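Local coordinates for 2-C-methyl-D-erythritol 4-phosphate cytidylyltransferase (Neisseria gonorrhoeae, PDB 1VGW), which probably catalyses the transfer of a cytidylyl group from CTP to 2-C-methyl-D-erythritol 4-phosphate, a step of isoprenoid biosynthesis, at residues 52-61 / 73-81; 101-111 / 168-179. All coordinates share one frame; numbering follows the deposited sequence.

Overall arrangement
Both contacts are strand pairings in one mixed beta sheet, and strand 7-12 runs between them, parallel to strand 52-56 of contact 1 and to strand 106-109 of contact 2. Their centres lie about 16 Å apart and their nearest atoms about 7 Å, so they do not touch. Contact 1 is a parallel pair within a beta-alpha-beta unit; contact 2 is antiparallel and joins segments 57 residues apart. Helix 84-98 packs on side chains of both. Two residues predicted to act in catalysis lie near the contacts: the side chain of Lys214, predicted to position the methylerythritol phosphate, is about 4 Å from that of Asp111; that of Lys26, a predicted transition-state stabiliser, is about 10 Å from that of Asp61.

Contact 1 (52-61 / 73-81); sequences LTVVVVSPED and QVRVWKNGG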
loop_
_atom_site.group_PDB
_atom_site.type_symbol
_atom_site.label_atom_id
_atom_site.label_comp_id
_atom_site.label_asym_id
_atom_site.label_seq_id
_atom_site.Cartn_x
_atom_site.Cartn_y
_atom_site.Cartn_z
ATOM N N LEU B 52 -0.071 15.885 25.542
ATOM C CA LEU B 52 -1.335 16.530 25.287
ATOM C C LEU B 52 -1.843 16.081 23.897
ATOM O O LEU B 52 -1.034 15.651 23.050
ATOM C CB LEU B 52 -1.161 18.054 25.305
ATOM C CG LEU B 52 -2.372 18.934 25.078
ATOM C CD1 LEU B 52 -3.219 19.079 26.347
ATOM C CD2 LEU B 52 -2.022 20.322 24.580
ATOM N N THR B 53 -3.156 16.155 23.734
ATOM C CA THR B 53 -3.815 15.788 22.479
ATOM C C THR B 53 -4.893 16.811 22.168
ATOM O O THR B 53 -5.645 17.252 23.046
ATOM C CB THR B 53 -4.386 14.371 22.548
ATOM O OG1 THR B 53 -3.312 13.453 22.772
ATOM C CG2 THR B 53 -5.179 13.980 21.332
ATOM N N VAL B 54 -4.868 17.341 20.948
ATOM C CA VAL B 54 -5.848 18.320 20.514
ATOM C C VAL B 54 -6.510 17.840 19.195
ATOM O O VAL B 54 -5.807 17.203 18.415
ATOM C CB VAL B 54 -5.225 19.691 20.243
ATOM C CG1 VAL B 54 -6.273 20.753 19.970
ATOM C CG2 VAL B 54 -4.365 20.140 21.452
ATOM N N VAL B 55 -7.798 18.082 19.056
ATOM C CA VAL B 55 -8.593 17.720 17.890
ATOM C C VAL B 55 -9.251 19.006 17.382
ATOM O O VAL B 55 -9.766 19.707 18.262
ATOM C CB VAL B 55 -9.764 16.755 18.197
ATOM C CG1 VAL B 55 -10.412 16.349 16.850
ATOM C CG2 VAL B 55 -9.298 15.510 18.923
ATOM N N VAL B 56 -9.108 19.338 16.121
ATOM C CA VAL B 56 -9.735 20.569 15.630
ATOM C C VAL B 56 -10.905 20.202 14.695
ATOM O O VAL B 56 -10.704 19.510 13.687
ATOM C CB VAL B 56 -8.767 21.468 14.862
ATOM C CG1 VAL B 56 -9.511 22.680 14.327
ATOM C CG2 VAL B 56 -7.591 21.913 15.727
ATOM N N VAL B 57 -12.122 20.573 15.082
ATOM C CA VAL B 57 -13.279 20.289 14.249
ATOM C C VAL B 57 -13.920 21.569 13.708
ATOM O O VAL B 57 -13.606 22.671 14.151
ATOM C CB VAL B 57 -14.400 19.567 15.017
ATOM C CG1 VAL B 57 -13.997 18.185 15.456
ATOM C CG2 VAL B 57 -14.843 20.485 16.166
ATOM N N SER B 58 -14.936 21.353 12.867
ATOM C CA SER B 58 -15.681 22.501 12.301
ATOM C C SER B 58 -16.636 22.999 13.375
ATOM O O SER B 58 -17.036 22.216 14.242
ATOM C CB SER B 58 -16.451 22.046 11.070
ATOM O OG SER B 58 -17.813 21.767 11.371
ATOM N N PRO B 59 -17.015 24.259 13.337
ATOM C CA PRO B 59 -17.900 24.832 14.344
ATOM C C PRO B 59 -19.302 24.279 14.242
ATOM O O PRO B 59 -20.096 24.303 15.188
ATOM C CB PRO B 59 -17.849 26.322 14.081
ATOM C CG PRO B 59 -17.477 26.436 12.640
ATOM C CD PRO B 59 -16.585 25.262 12.341
ATOM N N GLU B 60 -19.637 23.712 13.080
ATOM C CA GLU B 60 -20.933 23.096 12.882
ATOM C C GLU B 60 -20.983 21.703 13.510
ATOM O O GLU B 60 -22.053 21.263 13.936
ATOM C CB GLU B 60 -21.271 22.992 11.396
ATOM C CG GLU B 60 -21.807 24.273 10.794
ATOM C CD GLU B 60 -20.738 25.303 10.503
ATOM O OE1 GLU B 60 -21.109 26.389 9.982
ATOM O OE2 GLU B 60 -19.540 25.064 10.772
ATOM N N ASP B 61 -19.836 21.033 13.577
ATOM C CA ASP B 61 -19.762 19.692 14.123
ATOM C C ASP B 61 -20.404 19.606 15.505
ATOM O O ASP B 61 -20.054 20.401 16.380
ATOM C CB ASP B 61 -18.329 19.169 14.181
ATOM C CG ASP B 61 -18.235 17.680 14.446
ATOM O OD1 ASP B 61 -17.124 17.112 14.290
ATOM O OD2 ASP B 61 -19.259 17.043 14.798
ATOM N N GLN B 73 -9.467 15.084 29.218
ATOM C CA GLN B 73 -8.214 15.808 29.031
ATOM C C GLN B 73 -7.920 16.219 27.604
ATOM O O GLN B 73 -7.060 17.090 27.379
ATOM C CB GLN B 73 -7.028 15.037 29.642
ATOM C CG GLN B 73 -6.942 15.287 31.147
ATOM C CD GLN B 73 -5.982 14.366 31.843
ATOM O OE1 GLN B 73 -5.642 13.287 31.361
ATOM N NE2 GLN B 73 -5.567 14.778 33.041
ATOM N N VAL B 74 -8.570 15.627 26.604
ATOM C CA VAL B 74 -8.347 16.037 25.215
ATOM C C VAL B 74 -8.969 17.393 24.955
ATOM O O VAL B 74 -10.022 17.750 25.473
ATOM C CB VAL B 74 -8.970 14.978 24.279
ATOM C CG1 VAL B 74 -9.059 15.456 22.844
ATOM C CG2 VAL B 74 -8.214 13.688 24.393
ATOM N N ARG B 75 -8.308 18.226 24.128
ATOM C CA ARG B 75 -8.892 19.553 23.869
ATOM C C ARG B 75 -9.602 19.580 22.534
ATOM O O ARG B 75 -8.972 19.333 21.502
ATOM C CB ARG B 75 -7.787 20.600 23.927
ATOM C CG ARG B 75 -6.987 20.472 25.250
ATOM C CD ARG B 75 -6.889 21.890 25.833
ATOM N NE ARG B 75 -5.940 21.886 26.968
ATOM C CZ ARG B 75 -5.937 22.906 27.818
ATOM N NH1 ARG B 75 -6.764 23.912 27.614
ATOM N NH2 ARG B 75 -5.095 22.917 28.831
ATOM N N VAL B 76 -10.904 19.890 22.545
ATOM C CA VAL B 76 -11.668 19.900 21.310
ATOM C C VAL B 76 -11.867 21.334 20.874
ATOM O O VAL B 76 -12.728 22.017 21.432
ATOM C CB VAL B 76 -13.006 19.146 21.499
ATOM C CG1 VAL B 76 -13.975 19.430 20.357
ATOM C CG2 VAL B 76 -12.780 17.635 21.584
ATOM N N TRP B 77 -11.107 21.808 19.885
ATOM C CA TRP B 77 -11.257 23.204 19.443
ATOM C C TRP B 77 -12.147 23.319 18.217
ATOM O O TRP B 77 -12.087 22.488 17.296
ATOM C CB TRP B 77 -9.871 23.808 19.127
ATOM C CG TRP B 77 -9.003 24.016 20.337
ATOM C CD1 TRP B 77 -9.404 24.012 21.657
ATOM C CD2 TRP B 77 -7.600 24.314 20.327
ATOM N NE1 TRP B 77 -8.326 24.267 22.452
ATOM C CE2 TRP B 77 -7.204 24.465 21.675
ATOM C CE3 TRP B 77 -6.651 24.491 19.322
ATOM C CZ2 TRP B 77 -5.886 24.738 22.052
ATOM C CZ3 TRP B 77 -5.334 24.747 19.696
ATOM C CH2 TRP B 77 -4.963 24.878 21.047
ATOM N N LYS B 78 -12.928 24.390 18.126
ATOM C CA LYS B 78 -13.847 24.503 16.981
ATOM C C LYS B 78 -13.472 25.602 16.023
ATOM O O LYS B 78 -14.254 26.496 15.707
ATOM C CB LYS B 78 -15.302 24.653 17.468
ATOM C CG LYS B 78 -15.752 23.455 18.308
ATOM C CD LYS B 78 -17.193 23.590 18.735
ATOM C CE LYS B 78 -17.632 22.402 19.578
ATOM N NZ LYS B 78 -18.966 22.651 20.181
ATOM N N ASN B 79 -12.243 25.542 15.513
ATOM C CA ASN B 79 -11.780 26.545 14.576
ATOM C C ASN B 79 -11.172 25.854 13.356
ATOM O O ASN B 79 -10.109 26.229 12.882
ATOM C CB ASN B 79 -10.793 27.528 15.192
ATOM C CG ASN B 79 -9.604 26.797 15.805
ATOM O OD1 ASN B 79 -9.793 26.104 16.795
ATOM N ND2 ASN B 79 -8.433 26.919 15.214
ATOM N N GLY B 80 -11.926 24.874 12.876
ATOM C CA GLY B 80 -11.561 24.148 11.671
ATOM C C GLY B 80 -11.582 25.140 10.490
ATOM O O GLY B 80 -12.169 26.212 10.610
ATOM N N GLY B 81 -10.889 24.782 9.415
ATOM C CA GLY B 81 -10.842 25.677 8.261
ATOM C C GLY B 81 -11.769 25.126 7.164
ATOM O O GLY B 81 -12.583 24.240 7.417
#
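Val54 lays its CG1 methyl over one face of the Trp77 indole, 3.9 Å from the centroid of the six-membered ring and 17° off the ring normal, a CH-pi contact. This methyl stands anti to the backbone N (chi1 -172°), a rotation that carries it over the ring. The two strands that carry these residues, 52-56 and 75-77, run parallel. Arg75 N donates to Thr53 O, Val55 N to Arg75 O, Trp77 N to Val55 O and Val57 N to Trp77 O, the last at 2.9 Å. Beta-branched valines suit so extended a strand, and they are buried: Val54 and Val56 face the side of Trp77 and helix 84-98, while Val55 turns to the other, where its CG2 meets Val74 CG1 at 3.9 Å.

After the strands, where both segments become loop, Val57 O takes a weak hydrogen bond from Gly80 N. Glycine fits here because a side chain would run into that carbonyl oxygen. Val56 CG1 packs close by, 3.6 Å from Gly80 N.

The solvent side is looser. Leu52 CD1 reaches the edge of the Arg75 guanidinium, 4.0 Å from NE. Lys78 runs extended beside Val57, its CG 3.8 Å from Val57 CG2, and its amine forms a salt bridge with Asp65 of helix 63-70, the helix linking the two strands. Asp61, whose OD1 is hydrogen-bonded to Tyr28 OH, weakly caps Ala64 N through OD2. Backbone bonds and buried methyls thus join the strands of this beta-alpha-beta unit, whereas on the solvent side Lys78 gives its apolar stem to the contact, and Lys78 and Arg75 keep their charges at the surface.

Contact 2 (101-111 / 168-179); sequences AAETDNILVHD and TPQLFQAGLLHR
Thr168 OG1 accepts the backbone N-H of Asp111 at 3.3 Å, nearly straight at 172°, and lies 2.9 Å from His110 ND1. The hydroxyl sits between the backbone N and the carbonyl carbon (chi1 73°), which leaves CG2 beside the Asp111 carboxylate, itself bridged to Arg114 and Arg84. Pro169, after a cis peptide bond, brings its N to the edge of the imidazole.

Beyond this corner strands 106-109 and 169-173 run antiparallel. Ile107 and Phe172 exchange two backbone bonds, the shorter from Ile107 N to Phe172 O at 2.7 Å; Val109 and Gln170 do likewise. Leu108 and Leu171 lie side by side, Leu108 CD1 3.6 Å from Leu171 CD2. At the far end Ala174 N and Gly175 N, in the first turn of helix 174-180, donate to Asp105 O and Glu103 O respectively. Glycine leaves room there for the Glu103 carboxylate, whose OE2 is 3.4 Å from Arg179 NH1, a salt bridge of charge alone.

The leucine face packs against helix 119-129. On the other, Ile107 and Val109 meet Leu177 and helix 84-98, and Phe172 meets helix 192-197, while strand 7-12 pairs with the far edge of strand 106-109.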
loop_
_atom_site.group_PDB
_atom_site.type_symbol
_atom_site.label_atom_id
_atom_site.label_comp_id
_atom_site.label_asym_id
_atom_site.label_seq_id
_atom_site.Cartn_x
_atom_site.Cartn_y
_atom_site.Cartn_z
ATOM N N ALA B 101 2.036 25.401 23.683
ATOM C CA ALA B 101 3.249 24.919 23.081
ATOM C C ALA B 101 4.353 26.000 23.082
ATOM O O ALA B 101 4.016 27.139 22.772
ATOM C CB ALA B 101 3.050 24.633 21.562
ATOM N N ALA B 102 5.589 25.597 23.317
ATOM C CA ALA B 102 6.697 26.581 23.123
ATOM C C ALA B 102 7.226 26.402 21.694
ATOM O O ALA B 102 7.112 25.283 21.107
ATOM C CB ALA B 102 7.829 26.277 24.096
ATOM N N GLU B 103 7.997 27.391 21.211
ATOM C CA GLU B 103 8.584 27.289 19.873
ATOM C C GLU B 103 9.285 25.964 19.647
ATOM O O GLU B 103 9.301 25.464 18.505
ATOM C CB GLU B 103 9.607 28.412 19.623
ATOM C CG GLU B 103 9.052 29.780 19.308
ATOM C CD GLU B 103 9.062 30.132 17.846
ATOM O OE1 GLU B 103 8.161 30.874 17.359
ATOM O OE2 GLU B 103 9.929 29.668 17.085
ATOM N N THR B 104 9.957 25.397 20.644
ATOM C CA THR B 104 10.705 24.167 20.479
ATOM C C THR B 104 10.016 22.877 20.810
ATOM O O THR B 104 10.681 21.803 20.744
ATOM C CB THR B 104 12.046 24.253 21.313
ATOM O OG1 THR B 104 11.690 24.767 22.614
ATOM C CG2 THR B 104 13.005 25.223 20.664
ATOM N N ASP B 105 8.779 22.852 21.278
ATOM C CA ASP B 105 8.062 21.594 21.531
ATOM C C ASP B 105 7.667 20.927 20.193
ATOM O O ASP B 105 7.504 21.625 19.185
ATOM C CB ASP B 105 6.747 21.911 22.272
ATOM C CG ASP B 105 6.965 22.268 23.743
ATOM O OD1 ASP B 105 7.834 21.692 24.401
ATOM O OD2 ASP B 105 6.241 23.155 24.248
ATOM N N ASN B 106 7.463 19.641 20.155
ATOM C CA ASN B 106 7.070 18.894 18.979
ATOM C C ASN B 106 5.550 18.804 18.753
ATOM O O ASN B 106 4.770 18.549 19.694
ATOM C CB ASN B 106 7.652 17.465 19.100
ATOM C CG ASN B 106 9.144 17.412 19.139
ATOM O OD1 ASN B 106 9.845 18.067 18.360
ATOM N ND2 ASN B 106 9.743 16.606 20.034
ATOM N N ILE B 107 5.106 18.998 17.513
ATOM C CA ILE B 107 3.652 18.866 17.153
ATOM C C ILE B 107 3.499 17.634 16.243
ATOM O O ILE B 107 4.231 17.609 15.210
ATOM C CB ILE B 107 3.204 20.062 16.342
ATOM C CG1 ILE B 107 3.476 21.407 17.011
ATOM C CG2 ILE B 107 1.745 19.965 15.878
ATOM C CD1 ILE B 107 2.767 21.647 18.324
ATOM N N LEU B 108 2.832 16.572 16.658
ATOM C CA LEU B 108 2.668 15.375 15.798
ATOM C C LEU B 108 1.322 15.436 15.043
ATOM O O LEU B 108 0.276 15.297 15.707
ATOM C CB LEU B 108 2.719 14.105 16.625
ATOM C CG LEU B 108 4.054 13.622 17.157
ATOM C CD1 LEU B 108 4.523 14.487 18.374
ATOM C CD2 LEU B 108 3.967 12.186 17.634
ATOM N N VAL B 109 1.297 15.770 13.771
ATOM C CA VAL B 109 0.083 15.931 12.963
ATOM C C VAL B 109 -0.410 14.587 12.412
ATOM O O VAL B 109 0.246 13.932 11.628
ATOM C CB VAL B 109 0.226 16.965 11.851
ATOM C CG1 VAL B 109 -1.116 17.431 11.243
ATOM C CG2 VAL B 109 0.917 18.268 12.335
ATOM N N HIS B 110 -1.562 14.106 12.909
ATOM C CA HIS B 110 -2.057 12.782 12.515
ATOM C C HIS B 110 -3.446 12.788 11.870
ATOM O O HIS B 110 -4.306 13.501 12.360
ATOM C CB HIS B 110 -2.154 11.875 13.746
ATOM C CG HIS B 110 -2.353 10.429 13.439
ATOM N ND1 HIS B 110 -1.417 9.666 12.786
ATOM C CD2 HIS B 110 -3.389 9.595 13.708
ATOM C CE1 HIS B 110 -1.871 8.406 12.654
ATOM N NE2 HIS B 110 -3.061 8.358 13.220
ATOM N N ASP B 111 -3.621 11.990 10.824
ATOM C CA ASP B 111 -4.961 11.885 10.150
ATOM C C ASP B 111 -6.026 11.269 11.081
ATOM O O ASP B 111 -5.761 10.249 11.717
ATOM C CB ASP B 111 -4.810 10.927 8.979
ATOM C CG ASP B 111 -4.091 11.464 7.772
ATOM O OD1 ASP B 111 -3.342 10.669 7.156
ATOM O OD2 ASP B 111 -4.237 12.638 7.425
ATOM N N THR B 168 1.334 9.097 8.452
ATOM C CA THR B 168 1.280 10.076 9.519
ATOM C C THR B 168 1.470 9.279 10.804
ATOM O O THR B 168 1.345 8.025 10.735
ATOM C CB THR B 168 0.025 10.909 9.527
ATOM O OG1 THR B 168 -1.071 10.115 9.979
ATOM C CG2 THR B 168 -0.338 11.523 8.168
ATOM N N PRO B 169 1.827 9.875 11.932
ATOM C CA PRO B 169 1.997 11.289 12.130
ATOM C C PRO B 169 3.256 11.841 11.518
ATOM O O PRO B 169 4.136 11.059 11.116
ATOM C CB PRO B 169 2.052 11.440 13.671
ATOM C CG PRO B 169 1.636 10.116 14.223
ATOM C CD PRO B 169 2.149 9.115 13.196
ATOM N N GLN B 170 3.276 13.126 11.266
ATOM C CA GLN B 170 4.420 13.900 10.755
ATOM C C GLN B 170 4.797 14.861 11.917
ATOM O O GLN B 170 3.941 15.668 12.288
ATOM C CB GLN B 170 4.024 14.721 9.506
ATOM C CG GLN B 170 3.486 13.742 8.431
ATOM C CD GLN B 170 3.665 14.151 7.000
ATOM O OE1 GLN B 170 3.780 15.297 6.586
ATOM N NE2 GLN B 170 3.624 13.155 6.074
ATOM N N LEU B 171 5.995 14.695 12.439
ATOM C CA LEU B 171 6.447 15.427 13.638
ATOM C C LEU B 171 7.408 16.557 13.409
ATOM O O LEU B 171 8.562 16.307 13.002
ATOM C CB LEU B 171 6.985 14.379 14.594
ATOM C CG LEU B 171 8.061 14.483 15.602
ATOM C CD1 LEU B 171 8.652 15.845 15.911
ATOM C CD2 LEU B 171 7.711 13.749 16.882
ATOM N N PHE B 172 7.007 17.798 13.706
ATOM C CA PHE B 172 7.842 18.971 13.606
ATOM C C PHE B 172 7.732 19.924 14.808
ATOM O O PHE B 172 6.706 19.968 15.509
ATOM C CB PHE B 172 7.500 19.772 12.310
ATOM C CG PHE B 172 7.743 18.939 11.078
ATOM C CD1 PHE B 172 6.641 18.428 10.368
ATOM C CD2 PHE B 172 9.013 18.549 10.693
ATOM C CE1 PHE B 172 6.886 17.585 9.292
ATOM C CE2 PHE B 172 9.259 17.744 9.606
ATOM C CZ PHE B 172 8.136 17.244 8.896
ATOM N N GLN B 173 8.790 20.694 15.049
ATOM C CA GLN B 173 8.830 21.730 16.079
ATOM C C GLN B 173 7.711 22.736 15.760
ATOM O O GLN B 173 7.581 23.105 14.579
ATOM C CB GLN B 173 10.178 22.517 16.019
ATOM C CG GLN B 173 11.372 21.768 16.599
ATOM C CD GLN B 173 12.639 22.625 16.482
ATOM O OE1 GLN B 173 12.809 23.594 17.242
ATOM N NE2 GLN B 173 13.435 22.334 15.456
ATOM N N ALA B 174 7.032 23.244 16.762
ATOM C CA ALA B 174 5.944 24.200 16.545
ATOM C C ALA B 174 6.342 25.410 15.789
ATOM O O ALA B 174 5.633 25.855 14.862
ATOM C CB ALA B 174 5.346 24.517 17.925
ATOM N N GLY B 175 7.499 26.040 16.124
ATOM C CA GLY B 175 7.946 27.242 15.415
ATOM C C GLY B 175 8.382 26.942 13.989
ATOM O O GLY B 175 8.006 27.715 13.071
ATOM N N LEU B 176 9.085 25.864 13.712
ATOM C CA LEU B 176 9.427 25.482 12.339
ATOM C C LEU B 176 8.185 25.181 11.485
ATOM O O LEU B 176 8.073 25.595 10.315
ATOM C CB LEU B 176 10.308 24.211 12.395
ATOM C CG LEU B 176 10.684 23.596 11.064
ATOM C CD1 LEU B 176 11.483 24.558 10.190
ATOM C CD2 LEU B 176 11.481 22.300 11.278
ATOM N N LEU B 177 7.187 24.478 12.064
ATOM C CA LEU B 177 5.916 24.162 11.359
ATOM C C LEU B 177 5.099 25.414 11.130
ATOM O O LEU B 177 4.623 25.728 10.022
ATOM C CB LEU B 177 5.126 23.144 12.215
ATOM C CG LEU B 177 3.944 22.409 11.589
ATOM C CD1 LEU B 177 4.303 21.759 10.256
ATOM C CD2 LEU B 177 3.416 21.324 12.558
ATOM N N HIS B 178 4.903 26.254 12.153
ATOM C CA HIS B 178 4.185 27.526 11.914
ATOM C C HIS B 178 4.852 28.318 10.777
ATOM O O HIS B 178 4.238 28.883 9.866
ATOM C CB HIS B 178 4.236 28.341 13.195
ATOM C CG HIS B 178 3.501 29.619 13.170
ATOM N ND1 HIS B 178 2.148 29.719 12.954
ATOM C CD2 HIS B 178 3.943 30.909 13.376
ATOM C CE1 HIS B 178 1.781 30.988 12.999
ATOM N NE2 HIS B 178 2.834 31.737 13.236
ATOM N N ARG B 179 6.195 28.352 10.783
ATOM C CA ARG B 179 6.928 29.066 9.761
ATOM C C ARG B 179 6.671 28.503 8.365
ATOM O O ARG B 179 6.338 29.274 7.464
ATOM C CB ARG B 179 8.445 29.016 10.072
ATOM C CG ARG B 179 9.176 30.291 9.774
ATOM C CD ARG B 179 9.585 31.028 11.057
ATOM N NE ARG B 179 10.031 30.178 12.104
ATOM C CZ ARG B 179 10.893 30.356 13.064
ATOM N NH1 ARG B 179 11.142 29.425 13.968
ATOM N NH2 ARG B 179 11.575 31.508 13.104
#